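Local coordinates for putative diflavin flavoprotein A 3 (Nostoc sp., PDB 3FNI), which probably passes electrons from NADH to oxygen, reducing it to water, the part in this chain being a flavodoxin-like domain of the kind that binds FMN, at residues A[87-92]-A[114-119]; A[79-84]-A[108-113]. All coordinates share one frame; numbering follows the deposited sequence.

Contact 1 (A[87-92]-A[114-119]); sequences KQAVGI and GLTTAF
Residues 87-92 and 114-119 run as parallel neighbours, with Ala-89 beside Thr-116 and Val-90 beside Thr-117, although their end-to-end directions diverge by 47°. Thr-116 grips the other strand with both backbone polar atoms: its N reaches Gln-88 O at 3.2 Å, and its O takes Val-90 N at 2.9 Å, with that N almost on the C=O axis (176°). A third bond runs from Ala-118 N to Val-90 O at 2.9 Å, the donor standing above the carbonyl plane. On the face turned to helix 103-112, Leu-115 lies alongside Gln-88, its CD2 3.8 Å from Gln-88 CG, and crosses Val-90 obliquely, the same CD2 meeting CG1 of Val-90 at 3.9 Å. The amide end of Gln-88 turns elsewhere, OE1 accepting Asn-85 N. On the other face Thr-116 OG1 lies 3.2 Å from Ala-89 CB, and both residues touch Trp-146 of helix 130-152. With CG of Phe-119 between its backbone N and carbonyl carbon (chi1 42°), the ring sets one face against Gly-91, CZ 3.4 Å from Gly-91 CA, which leaves no room there for a side chain. Further along, one water donates to Phe-119 O and accepts a hydrogen bond from Ile-92 N at 3.0 Å. This is the parallel strand pair of a beta-alpha-beta unit, strand 89-93, helix 103-112 and strand 116-117, at the edge of the five-stranded sheet of a flavodoxin-like fold.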
ATOM      1  N   LYS A  87      13.698   1.420  -6.344  1.00 14.91           N
ATOM      2  CA  LYS A  87      13.965  -0.012  -6.210  1.00 15.81           C
ATOM      3  C   LYS A  87      12.812  -0.790  -5.586  1.00 22.91           C
ATOM      4  O   LYS A  87      12.869  -2.016  -5.478  1.00 14.17           O
ATOM      5  CB  LYS A  87      15.228  -0.232  -5.367  1.00 11.86           C
ATOM      6  CG  LYS A  87      16.499   0.330  -5.980  1.00 12.16           C
ATOM      7  CD  LYS A  87      17.100  -0.616  -7.008  1.00 30.10           C
ATOM      8  CE  LYS A  87      17.595  -1.896  -6.335  1.00 35.09           C
ATOM      9  NZ  LYS A  87      18.166  -2.896  -7.294  1.00 43.49           N
ATOM     10  N   GLN A  88      11.766  -0.099  -5.156  1.00 15.33           N
ATOM     11  CA  GLN A  88      10.667  -0.835  -4.563  1.00 17.79           C
ATOM     12  C   GLN A  88       9.458  -0.977  -5.478  1.00 16.10           C
ATOM     13  O   GLN A  88       9.417  -0.420  -6.575  1.00 10.78           O
ATOM     14  CB  GLN A  88      10.286  -0.234  -3.204  1.00 23.80           C
ATOM     15  CG  GLN A  88      10.085   1.255  -3.202  1.00 25.56           C
ATOM     16  CD  GLN A  88      10.289   1.880  -1.827  1.00 23.30           C
ATOM     17  OE1 GLN A  88      10.089   3.079  -1.650  1.00 29.00           O
ATOM     18  NE2 GLN A  88      10.694   1.073  -0.854  1.00 18.20           N
ATOM     19  N   ALA A  89       8.504  -1.784  -5.032  1.00 14.18           N
ATOM     20  CA  ALA A  89       7.289  -2.052  -5.778  1.00 13.58           C
ATOM     21  C   ALA A  89       6.107  -1.526  -4.961  1.00 18.73           C
ATOM     22  O   ALA A  89       6.140  -1.533  -3.728  1.00  9.58           O
ATOM     23  CB  ALA A  89       7.158  -3.542  -6.013  1.00  7.50           C
ATOM     24  N   VAL A  90       5.063  -1.071  -5.648  1.00 17.03           N
ATOM     25  CA  VAL A  90       3.904  -0.517  -4.967  1.00 12.08           C
ATOM     26  C   VAL A  90       2.575  -0.893  -5.623  1.00 13.60           C
ATOM     27  O   VAL A  90       2.450  -0.889  -6.849  1.00  7.48           O
ATOM     28  CB  VAL A  90       4.036   1.038  -4.882  1.00 20.79           C
ATOM     29  CG1 VAL A  90       3.871   1.653  -6.269  1.00 14.13           C
ATOM     30  CG2 VAL A  90       3.034   1.616  -3.890  1.00 11.12           C
ATOM     31  N   GLY A  91       1.598  -1.237  -4.782  1.00 13.91           N
ATOM     32  CA  GLY A  91       0.267  -1.589  -5.249  1.00 14.64           C
ATOM     33  C   GLY A  91      -0.741  -0.666  -4.581  1.00 13.88           C
ATOM     34  O   GLY A  91      -0.530  -0.253  -3.443  1.00 14.59           O
ATOM     35  N   ILE A  92      -1.840  -0.356  -5.263  1.00 15.43           N
ATOM     36  CA  ILE A  92      -2.842   0.558  -4.716  1.00 16.62           C
ATOM     37  C   ILE A  92      -4.276   0.043  -4.850  1.00 18.33           C
ATOM     38  O   ILE A  92      -4.652  -0.513  -5.881  1.00 16.41           O
ATOM     39  CB  ILE A  92      -2.735   1.949  -5.410  1.00 17.21           C
ATOM     40  CG1 ILE A  92      -1.334   2.539  -5.156  1.00 22.28           C
ATOM     41  CG2 ILE A  92      -3.836   2.885  -4.904  1.00 11.22           C
ATOM     42  CD1 ILE A  92      -1.031   3.840  -5.896  1.00 19.44           C
ATOM     43  N   GLY A 114       9.774   5.707 -10.936  1.00 20.97           N
ATOM     44  CA  GLY A 114      10.552   4.512 -11.200  1.00 20.36           C
ATOM     45  C   GLY A 114      10.084   3.229 -10.539  1.00 19.98           C
ATOM     46  O   GLY A 114      10.480   2.146 -10.966  1.00 25.23           O
ATOM     47  N   LEU A 115       9.250   3.321  -9.506  1.00 21.26           N
ATOM     48  CA  LEU A 115       8.775   2.112  -8.830  1.00 24.77           C
ATOM     49  C   LEU A 115       8.064   1.152  -9.777  1.00 17.17           C
ATOM     50  O   LEU A 115       7.602   1.543 -10.848  1.00 20.62           O
ATOM     51  CB  LEU A 115       7.823   2.456  -7.683  1.00 18.76           C
ATOM     52  CG  LEU A 115       8.409   3.082  -6.421  1.00 21.27           C
ATOM     53  CD1 LEU A 115       8.733   4.555  -6.665  1.00 13.14           C
ATOM     54  CD2 LEU A 115       7.406   2.930  -5.298  1.00 12.22           C
ATOM     55  N   THR A 116       7.977  -0.112  -9.384  1.00 15.93           N
ATOM     56  CA  THR A 116       7.293  -1.086 -10.225  1.00 18.18           C
ATOM     57  C   THR A 116       5.892  -1.318  -9.658  1.00 12.27           C
ATOM     58  O   THR A 116       5.697  -1.274  -8.448  1.00 10.14           O
ATOM     59  CB  THR A 116       8.055  -2.428 -10.288  1.00 13.65           C
ATOM     60  OG1 THR A 116       7.948  -3.099  -9.033  1.00 29.95           O
ATOM     61  CG2 THR A 116       9.521  -2.194 -10.595  1.00 14.96           C
ATOM     62  N   THR A 117       4.914  -1.540 -10.533  1.00 15.81           N
ATOM     63  CA  THR A 117       3.558  -1.785 -10.073  1.00 17.52           C
ATOM     64  C   THR A 117       3.516  -3.204  -9.525  1.00 14.62           C
ATOM     65  O   THR A 117       3.779  -4.166 -10.251  1.00 11.18           O
ATOM     66  CB  THR A 117       2.535  -1.651 -11.212  1.00 20.24           C
ATOM     67  OG1 THR A 117       2.644  -2.775 -12.096  1.00 41.96           O
ATOM     68  CG2 THR A 117       2.787  -0.386 -11.985  1.00 18.99           C
ATOM     69  N   ALA A 118       3.203  -3.314  -8.237  1.00 17.44           N
ATOM     70  CA  ALA A 118       3.138  -4.595  -7.537  1.00 13.43           C
ATOM     71  C   ALA A 118       2.099  -5.539  -8.121  1.00 21.18           C
ATOM     72  O   ALA A 118       2.322  -6.747  -8.230  1.00 21.29           O
ATOM     73  CB  ALA A 118       2.854  -4.361  -6.070  1.00  8.73           C
ATOM     74  N   PHE A 119       0.958  -4.977  -8.485  1.00 19.40           N
ATOM     75  CA  PHE A 119      -0.128  -5.741  -9.061  1.00 14.05           C
ATOM     76  C   PHE A 119      -1.077  -4.721  -9.671  1.00 18.60           C
ATOM     77  O   PHE A 119      -0.961  -3.519  -9.396  1.00 14.14           O
ATOM     78  CB  PHE A 119      -0.837  -6.569  -7.969  1.00  8.98           C
ATOM     79  CG  PHE A 119      -1.060  -5.818  -6.678  1.00 14.38           C
ATOM     80  CD1 PHE A 119      -0.276  -6.084  -5.553  1.00 14.95           C
ATOM     81  CD2 PHE A 119      -2.028  -4.816  -6.596  1.00 11.02           C
ATOM     82  CE1 PHE A 119      -0.452  -5.364  -4.382  1.00  9.28           C
ATOM     83  CE2 PHE A 119      -2.208  -4.094  -5.426  1.00 12.47           C
ATOM     84  CZ  PHE A 119      -1.421  -4.363  -4.313  1.00  5.68           C
TER
HETATM   85  O   HOH W   1      -1.434  -0.943  -8.215  1.00  9.21           O

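Contact 2 (A[79-84]-A[108-113]); sequences TILGSV and SKFRNL
Thr-79 O is held by two bonds from within its own segment: the hydroxyl of Ser-83 donates to it at 2.6 Å, from above the carbonyl plane, and Gly-82 N adds a weak bond at 3.3 Å. These bonds close the chain back on itself near the C-terminal end of helix 70-83. Across to helix 103-112 the meeting is mostly apolar, and Leu-81 carries most of it. Its CG lies beside the backbone N (chi1 -72°) and chi2 is extended at 170°, so the two methyls reach the other helix at different points. CD2 sits over one face of the Phe-110 ring, 4.0 Å from the ring centroid and displaced toward the rim, a CH-pi contact. CD1 meets the extended chain of Lys-109 about crosswise, 4.1 Å from its CD. Nearer the helix ends, Leu-113 lays its CD1 3.6 Å from Leu-81 O. Val-84 approaches Phe-110 differently, with CG2 at the ring edge, near its plane, 4.2 Å from CE1. The Phe-110 side chain also touches Val-90 and Ile-92 of the sheet beneath. An alanine here would take away the ring that Leu-81 CD2 and Val-84 CG2 rest on, and would probably loosen the seam between the two helices and the packing of helix 103-112 on Val-90 and Ile-92. With methyls, methylenes and a ring face doing most of the joining, and the backbone oxygen of Leu-81 against Leu-113 the exception, the helices are held by shape and dispersion, with little directional constraint; the aliphatic part of Lys-109 and Leu-113 extend this seam to the solvent-exposed side.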
ATOM      1  N   THR A  79       4.840  12.915   2.173  1.00 28.14           N
ATOM      2  CA  THR A  79       6.023  12.390   2.835  1.00 24.46           C
ATOM      3  C   THR A  79       6.400  11.031   2.255  1.00 20.68           C
ATOM      4  O   THR A  79       7.580  10.733   2.078  1.00 19.92           O
ATOM      5  CB  THR A  79       5.780  12.259   4.345  1.00 22.59           C
ATOM      6  OG1 THR A  79       5.242  13.490   4.845  1.00 27.93           O
ATOM      7  CG2 THR A  79       7.073  11.955   5.073  1.00 15.59           C
ATOM      8  N   ILE A  80       5.396  10.214   1.954  1.00 18.40           N
ATOM      9  CA  ILE A  80       5.645   8.888   1.399  1.00 19.33           C
ATOM     10  C   ILE A  80       6.216   9.009  -0.015  1.00 21.90           C
ATOM     11  O   ILE A  80       7.137   8.278  -0.387  1.00 21.77           O
ATOM     12  CB  ILE A  80       4.342   8.038   1.365  1.00 26.69           C
ATOM     13  CG1 ILE A  80       3.855   7.767   2.793  1.00 20.88           C
ATOM     14  CG2 ILE A  80       4.596   6.716   0.655  1.00 21.72           C
ATOM     15  CD1 ILE A  80       2.519   7.028   2.868  1.00 19.24           C
ATOM     16  N   LEU A  81       5.666   9.944  -0.787  1.00 17.54           N
ATOM     17  CA  LEU A  81       6.103  10.190  -2.157  1.00 15.37           C
ATOM     18  C   LEU A  81       7.544  10.679  -2.211  1.00 20.52           C
ATOM     19  O   LEU A  81       8.242  10.477  -3.205  1.00 20.81           O
ATOM     20  CB  LEU A  81       5.185  11.215  -2.826  1.00 18.57           C
ATOM     21  CG  LEU A  81       3.775  10.733  -3.190  1.00 30.55           C
ATOM     22  CD1 LEU A  81       2.919  11.916  -3.621  1.00 20.04           C
ATOM     23  CD2 LEU A  81       3.862   9.689  -4.293  1.00 22.63           C
ATOM     24  N   GLY A  82       7.989  11.331  -1.143  1.00 22.55           N
ATOM     25  CA  GLY A  82       9.353  11.811  -1.109  1.00 18.03           C
ATOM     26  C   GLY A  82      10.274  10.882  -0.347  1.00 19.24           C
ATOM     27  O   GLY A  82      11.479  11.114  -0.314  1.00 27.35           O
ATOM     28  N   SER A  83       9.727   9.826   0.251  1.00 19.13           N
ATOM     29  CA  SER A  83      10.543   8.898   1.041  1.00 15.86           C
ATOM     30  C   SER A  83      10.755   7.557   0.371  1.00 17.05           C
ATOM     31  O   SER A  83      11.526   6.717   0.846  1.00 13.39           O
ATOM     32  CB  SER A  83       9.897   8.672   2.399  1.00 18.14           C
ATOM     33  OG  SER A  83       9.789   9.889   3.110  1.00 29.71           O
ATOM     34  N   VAL A  84      10.055   7.376  -0.736  1.00 18.27           N
ATOM     35  CA  VAL A  84      10.108   6.155  -1.514  1.00 22.90           C
ATOM     36  C   VAL A  84      11.304   6.173  -2.456  1.00 20.68           C
ATOM     37  O   VAL A  84      11.868   7.231  -2.727  1.00 20.21           O
ATOM     38  CB  VAL A  84       8.797   6.010  -2.312  1.00 22.58           C
ATOM     39  CG1 VAL A  84       8.950   5.014  -3.419  1.00 37.71           C
ATOM     40  CG2 VAL A  84       7.687   5.579  -1.379  1.00 32.56           C
ATOM     41  N   SER A 108       0.172   7.027 -11.348  1.00 14.97           N
ATOM     42  CA  SER A 108       1.139   7.636 -12.261  1.00 21.59           C
ATOM     43  C   SER A 108       2.295   8.333 -11.543  1.00 19.12           C
ATOM     44  O   SER A 108       3.403   8.410 -12.070  1.00 14.45           O
ATOM     45  CB  SER A 108       0.434   8.635 -13.186  1.00 22.19           C
ATOM     46  OG  SER A 108      -0.556   7.998 -13.980  1.00 19.66           O
ATOM     47  N   LYS A 109       2.041   8.854 -10.351  1.00 17.59           N
ATOM     48  CA  LYS A 109       3.106   9.508  -9.612  1.00 15.40           C
ATOM     49  C   LYS A 109       4.166   8.494  -9.201  1.00 10.42           C
ATOM     50  O   LYS A 109       5.350   8.798  -9.226  1.00 19.37           O
ATOM     51  CB  LYS A 109       2.560  10.216  -8.375  1.00 12.86           C
ATOM     52  CG  LYS A 109       1.798  11.475  -8.694  1.00 14.64           C
ATOM     53  CD  LYS A 109       1.496  12.256  -7.438  1.00 22.20           C
ATOM     54  CE  LYS A 109       0.778  13.547  -7.773  1.00 20.41           C
ATOM     55  NZ  LYS A 109       0.690  14.444  -6.588  1.00 40.00           N
ATOM     56  N   PHE A 110       3.752   7.285  -8.836  1.00 15.41           N
ATOM     57  CA  PHE A 110       4.728   6.282  -8.428  1.00 18.85           C
ATOM     58  C   PHE A 110       5.463   5.731  -9.637  1.00 12.78           C
ATOM     59  O   PHE A 110       6.673   5.499  -9.591  1.00 18.82           O
ATOM     60  CB  PHE A 110       4.058   5.143  -7.656  1.00 17.68           C
ATOM     61  CG  PHE A 110       3.720   5.489  -6.238  1.00  9.20           C
ATOM     62  CD1 PHE A 110       4.722   5.623  -5.278  1.00 10.88           C
ATOM     63  CD2 PHE A 110       2.393   5.692  -5.860  1.00 15.86           C
ATOM     64  CE1 PHE A 110       4.405   5.950  -3.956  1.00 17.30           C
ATOM     65  CE2 PHE A 110       2.060   6.019  -4.547  1.00  8.36           C
ATOM     66  CZ  PHE A 110       3.066   6.151  -3.588  1.00 16.42           C
ATOM     67  N   ARG A 111       4.736   5.530 -10.726  1.00 15.86           N
ATOM     68  CA  ARG A 111       5.352   5.014 -11.938  1.00 16.79           C
ATOM     69  C   ARG A 111       6.387   5.997 -12.481  1.00 16.88           C
ATOM     70  O   ARG A 111       7.422   5.589 -13.005  1.00 17.40           O
ATOM     71  CB  ARG A 111       4.291   4.734 -13.005  1.00 15.13           C
ATOM     72  CG  ARG A 111       4.889   4.317 -14.338  1.00 18.14           C
ATOM     73  CD  ARG A 111       3.839   3.748 -15.269  1.00 18.10           C
ATOM     74  NE  ARG A 111       3.293   2.503 -14.752  1.00 24.22           N
ATOM     75  CZ  ARG A 111       2.312   1.821 -15.332  1.00 20.78           C
ATOM     76  NH1 ARG A 111       1.769   2.270 -16.453  1.00 26.06           N
ATOM     77  NH2 ARG A 111       1.882   0.688 -14.793  1.00 23.13           N
ATOM     78  N   ASN A 112       6.107   7.292 -12.348  1.00 11.74           N
ATOM     79  CA  ASN A 112       7.027   8.318 -12.824  1.00 14.40           C
ATOM     80  C   ASN A 112       8.303   8.300 -11.987  1.00 14.24           C
ATOM     81  O   ASN A 112       9.375   8.660 -12.468  1.00 21.60           O
ATOM     82  CB  ASN A 112       6.383   9.709 -12.742  1.00 17.49           C
ATOM     83  CG  ASN A 112       7.046  10.721 -13.676  1.00 27.40           C
ATOM     84  OD1 ASN A 112       6.984  10.582 -14.898  1.00 23.89           O
ATOM     85  ND2 ASN A 112       7.682  11.745 -13.102  1.00 30.05           N
ATOM     86  N   LEU A 113       8.187   7.880 -10.733  1.00 19.45           N
ATOM     87  CA  LEU A 113       9.344   7.838  -9.850  1.00 17.55           C
ATOM     88  C   LEU A 113      10.207   6.603 -10.056  1.00 14.36           C
ATOM     89  O   LEU A 113      11.247   6.462  -9.421  1.00 17.23           O
ATOM     90  CB  LEU A 113       8.895   7.918  -8.388  1.00 18.76           C
ATOM     91  CG  LEU A 113       8.272   9.247  -7.947  1.00 11.16           C
ATOM     92  CD1 LEU A 113       7.819   9.141  -6.491  1.00 15.31           C
ATOM     93  CD2 LEU A 113       9.286  10.367  -8.096  1.00 13.66           C
TER

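In the fold
The two contacts interlock along the chain: helix 70-83 leads into strand 89-93, which leads through helix 103-112 to strand 116-117. Their centres are 10 Å apart, and contact 2 lies as a helix layer over one face of the strand pair of contact 1. Leu-115 is the main join, its CD2 3.2 Å from Val-84 CG1 and its CD1 3.7 Å from Phe-110 O; beside it Val-90 CG1 meets Phe-110 CB at 3.8 Å. Contact 2 gathers where both helices end, near the starts of the strands they precede. In flavodoxin-like domains FMN typically binds at the opposite, C-terminal edge of the sheet, so contact 2 is probably remote from the flavin.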